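Local coordinates for protein quinoline 2-oxidoreductase large subunit (Pseudomonas putida, PDB 1T3Q) that probably oxidises quinoline at carbon 2 as the molybdenum-bearing subunit of a hydroxylase of the xanthine dehydrogenase family, holding a molybdopterin cytosine dinucleotide cofactor, at residues B[510-515]-B[669-674]. Residues are numbered along the deposited sequence; the frame is centred on the assembly and turned at random.
Sequences HETTLA and MINPMI. With MCN (pterin cytosine dinucleotide), chain N.
H510 NE2 donates a nearly straight hydrogen bond (171°) to O2B of the pterin cytosine dinucleotide, with 2.7 Å between NE2 and O2B, so the first turn of helix 510-522 grips the PB phosphate. One turn along, T513 holds the ribose. Its OG1 lies between its own backbone N and carbonyl carbon (chi1 53°), which brings it to 2.7 Å from O2' of the cofactor, while G509 O is a second hydrogen-bond partner of this hydroxyl. From 669-674 the hydrogen bonds to the cytosine come from backbone N-H groups: I670 N gives an almost linear bond of 3.1 Å to ring N3 of the cofactor, and N671 N bonds the neighbouring carbonyl O2. CG1 and CD1 of I670 pack against the base near N3 and C2. Protein meets protein through aliphatic groups beside the nucleotide. T513 CG2 and I674 CD1 touch tip to tip at 3.6 Å, T513 CG2 also rests on N671 CB, and I670 CG2 packs 3.8 Å from T513 CB. N671 is the N-cap of helix 672-692: its OD1 accepts from I674 N at 3.0 Å, the donor standing above the carbonyl plane, while its ND2 is held by V18 O and Q516 OE1. An alanine in place of H510 would probably leave O2B without its imidazole donor and loosen the hold on the pyrophosphate. Helix 510-522 thus holds phosphate and ribose, the loop into helix 672-692 the base; N-H groups matched to N3 and O2 are consistent with cytosine selection, and the imidazole N-H probably helps to offset the phosphate charge.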
loop_
_atom_site.group_PDB
_atom_site.type_symbol
_atom_site.label_atom_id
_atom_site.label_comp_id
_atom_site.label_asym_id
_atom_site.label_seq_id
_atom_site.Cartn_x
_atom_site.Cartn_y
_atom_site.Cartn_z
ATOM N N HIS B 510 16.189 4.039 -14.715
ATOM C CA HIS B 510 16.668 4.752 -13.520
ATOM C C HIS B 510 16.952 3.854 -12.323
ATOM O O HIS B 510 17.914 4.056 -11.590
ATOM C CB HIS B 510 15.634 5.788 -13.074
ATOM C CG HIS B 510 15.368 6.855 -14.083
ATOM N ND1 HIS B 510 14.305 7.727 -13.980
ATOM C CD2 HIS B 510 16.037 7.211 -15.202
ATOM C CE1 HIS B 510 14.334 8.575 -14.990
ATOM N NE2 HIS B 510 15.377 8.284 -15.747
ATOM N N GLU B 511 16.077 2.882 -12.109
ATOM C CA GLU B 511 16.195 1.964 -10.995
ATOM C C GLU B 511 17.558 1.272 -10.997
ATOM O O GLU B 511 18.075 0.881 -9.949
ATOM C CB GLU B 511 15.052 0.951 -11.078
ATOM C CG GLU B 511 14.983 -0.057 -9.966
ATOM C CD GLU B 511 13.659 -0.809 -9.977
ATOM O OE1 GLU B 511 13.590 -1.896 -9.375
ATOM O OE2 GLU B 511 12.688 -0.302 -10.587
ATOM N N THR B 512 18.145 1.140 -12.177
ATOM C CA THR B 512 19.449 0.506 -12.298
ATOM C C THR B 512 20.575 1.537 -12.403
ATOM O O THR B 512 21.527 1.503 -11.627
ATOM C CB THR B 512 19.488 -0.430 -13.535
ATOM O OG1 THR B 512 18.558 -1.507 -13.344
ATOM C CG2 THR B 512 20.883 -1.001 -13.740
ATOM N N THR B 513 20.455 2.469 -13.340
ATOM C CA THR B 513 21.505 3.463 -13.533
ATOM C C THR B 513 21.743 4.416 -12.363
ATOM O O THR B 513 22.883 4.804 -12.109
ATOM C CB THR B 513 21.268 4.279 -14.820
ATOM O OG1 THR B 513 19.946 4.831 -14.818
ATOM C CG2 THR B 513 21.443 3.387 -16.040
ATOM N N LEU B 514 20.692 4.801 -11.647
ATOM C CA LEU B 514 20.893 5.698 -10.517
ATOM C C LEU B 514 21.645 4.959 -9.410
ATOM O O LEU B 514 22.394 5.564 -8.646
ATOM C CB LEU B 514 19.549 6.235 -9.993
ATOM C CG LEU B 514 18.766 7.123 -10.971
ATOM C CD1 LEU B 514 17.481 7.618 -10.300
ATOM C CD2 LEU B 514 19.630 8.308 -11.412
ATOM N N ALA B 515 21.452 3.643 -9.328
ATOM C CA ALA B 515 22.136 2.850 -8.316
ATOM C C ALA B 515 23.623 2.810 -8.649
ATOM O O ALA B 515 24.465 2.841 -7.754
ATOM C CB ALA B 515 21.570 1.424 -8.276
ATOM N N MET B 669 28.947 7.512 -20.420
ATOM C CA MET B 669 27.769 6.644 -20.406
ATOM C C MET B 669 27.731 5.894 -19.081
ATOM O O MET B 669 28.735 5.313 -18.664
ATOM C CB MET B 669 27.826 5.613 -21.534
ATOM C CG MET B 669 27.738 6.165 -22.938
ATOM S SD MET B 669 27.689 4.815 -24.137
ATOM C CE MET B 669 29.421 4.403 -24.252
ATOM N N ILE B 670 26.577 5.895 -18.421
ATOM C CA ILE B 670 26.436 5.180 -17.158
ATOM C C ILE B 670 26.311 3.690 -17.465
ATOM O O ILE B 670 26.980 2.854 -16.857
ATOM C CB ILE B 670 25.165 5.613 -16.402
ATOM C CG1 ILE B 670 25.206 7.116 -16.116
ATOM C CG2 ILE B 670 25.030 4.827 -15.098
ATOM C CD1 ILE B 670 23.883 7.649 -15.581
ATOM N N ASN B 671 25.458 3.377 -18.435
ATOM C CA ASN B 671 25.184 2.003 -18.825
ATOM C C ASN B 671 25.060 1.961 -20.346
ATOM O O ASN B 671 23.997 2.245 -20.901
ATOM C CB ASN B 671 23.875 1.556 -18.155
ATOM C CG ASN B 671 23.639 0.067 -18.255
ATOM O OD1 ASN B 671 23.582 -0.486 -19.349
ATOM N ND2 ASN B 671 23.492 -0.593 -17.105
ATOM N N PRO B 672 26.157 1.618 -21.046
ATOM C CA PRO B 672 26.159 1.550 -22.511
ATOM C C PRO B 672 24.991 0.756 -23.092
ATOM O O PRO B 672 24.401 1.158 -24.089
ATOM C CB PRO B 672 27.518 0.926 -22.822
ATOM C CG PRO B 672 28.380 1.455 -21.709
ATOM C CD PRO B 672 27.483 1.267 -20.503
ATOM N N MET B 673 24.666 -0.374 -22.474
ATOM C CA MET B 673 23.556 -1.204 -22.935
ATOM C C MET B 673 22.248 -0.399 -22.938
ATOM O O MET B 673 21.504 -0.390 -23.921
ATOM C CB MET B 673 23.399 -2.414 -22.017
ATOM C CG MET B 673 22.265 -3.351 -22.412
ATOM S SD MET B 673 22.074 -4.716 -21.241
ATOM C CE MET B 673 21.256 -3.843 -19.876
ATOM N N ILE B 674 21.972 0.267 -21.827
ATOM C CA ILE B 674 20.754 1.062 -21.703
ATOM C C ILE B 674 20.755 2.232 -22.679
ATOM O O ILE B 674 19.728 2.540 -23.283
ATOM C CB ILE B 674 20.574 1.542 -20.242
ATOM C CG1 ILE B 674 20.095 0.359 -19.390
ATOM C CG2 ILE B 674 19.561 2.694 -20.166
ATOM C CD1 ILE B 674 20.076 0.618 -17.905
HETATM N N1 MCN N . 21.828 7.103 -19.651
HETATM C C2 MCN N . 23.101 6.531 -19.324
HETATM N N3 MCN N . 24.157 7.412 -19.501
HETATM C C4 MCN N . 24.078 8.726 -19.952
HETATM C C5 MCN N . 22.749 9.253 -20.284
HETATM C C6 MCN N . 21.642 8.453 -20.131
HETATM O O2 MCN N . 23.195 5.380 -18.960
HETATM N N4 MCN N . 25.152 9.475 -20.076
HETATM C "C1'" MCN N . 20.598 6.148 -19.424
HETATM C C2D MCN N . 19.880 6.432 -18.027
HETATM O "O2'" MCN N . 19.354 5.176 -17.469
HETATM C "C3'" MCN N . 18.826 7.460 -18.382
HETATM C C4D MCN N . 18.340 7.054 -19.753
HETATM O O4D MCN N . 19.517 6.336 -20.382
HETATM O "O3'" MCN N . 17.742 7.425 -17.390
HETATM C "C5'" MCN N . 17.715 8.190 -20.612
HETATM O "O5'" MCN N . 18.658 9.232 -20.599
HETATM P PA MCN N . 18.360 10.714 -20.141
HETATM O O1A MCN N . 19.092 10.902 -18.848
HETATM O O2A MCN N . 18.680 11.553 -21.367
HETATM O O3A MCN N . 16.780 11.051 -19.947
HETATM P PB MCN N . 15.755 10.661 -18.780
HETATM O O1B MCN N . 15.293 11.941 -18.163
HETATM O O2B MCN N . 16.336 9.621 -17.867
HETATM O O3B MCN N . 14.550 9.954 -19.568
HETATM C C10 MCN N . 13.553 10.718 -20.197
HETATM C "C9'" MCN N . 13.837 10.631 -21.661
HETATM C "C8'" MCN N . 12.680 11.407 -22.333
HETATM S "S8'" MCN N . 12.588 13.145 -21.922
HETATM C "C7'" MCN N . 11.789 10.906 -23.191
HETATM S "S7'" MCN N . 10.448 11.816 -23.941
HETATM C "C6'" MCN N . 11.871 9.376 -23.517
HETATM C C7 MCN N . 13.276 8.866 -23.340
HETATM O "O9'" MCN N . 13.778 9.180 -22.051
HETATM N "N5'" MCN N . 10.764 8.730 -22.696
HETATM C C4A MCN N . 11.027 7.304 -22.641
HETATM N "N8'" MCN N . 13.314 7.372 -23.500
HETATM C C4B MCN N . 12.187 6.622 -23.052
HETATM N "N1'" MCN N . 12.403 5.223 -22.977
HETATM C "C2'" MCN N . 11.372 4.516 -22.459
HETATM N "N2'" MCN N . 11.523 3.176 -22.380
HETATM N "N3'" MCN N . 10.208 5.099 -22.001
HETATM C "C4'" MCN N . 9.923 6.515 -22.030
HETATM O "O4'" MCN N . 8.877 6.946 -21.608
#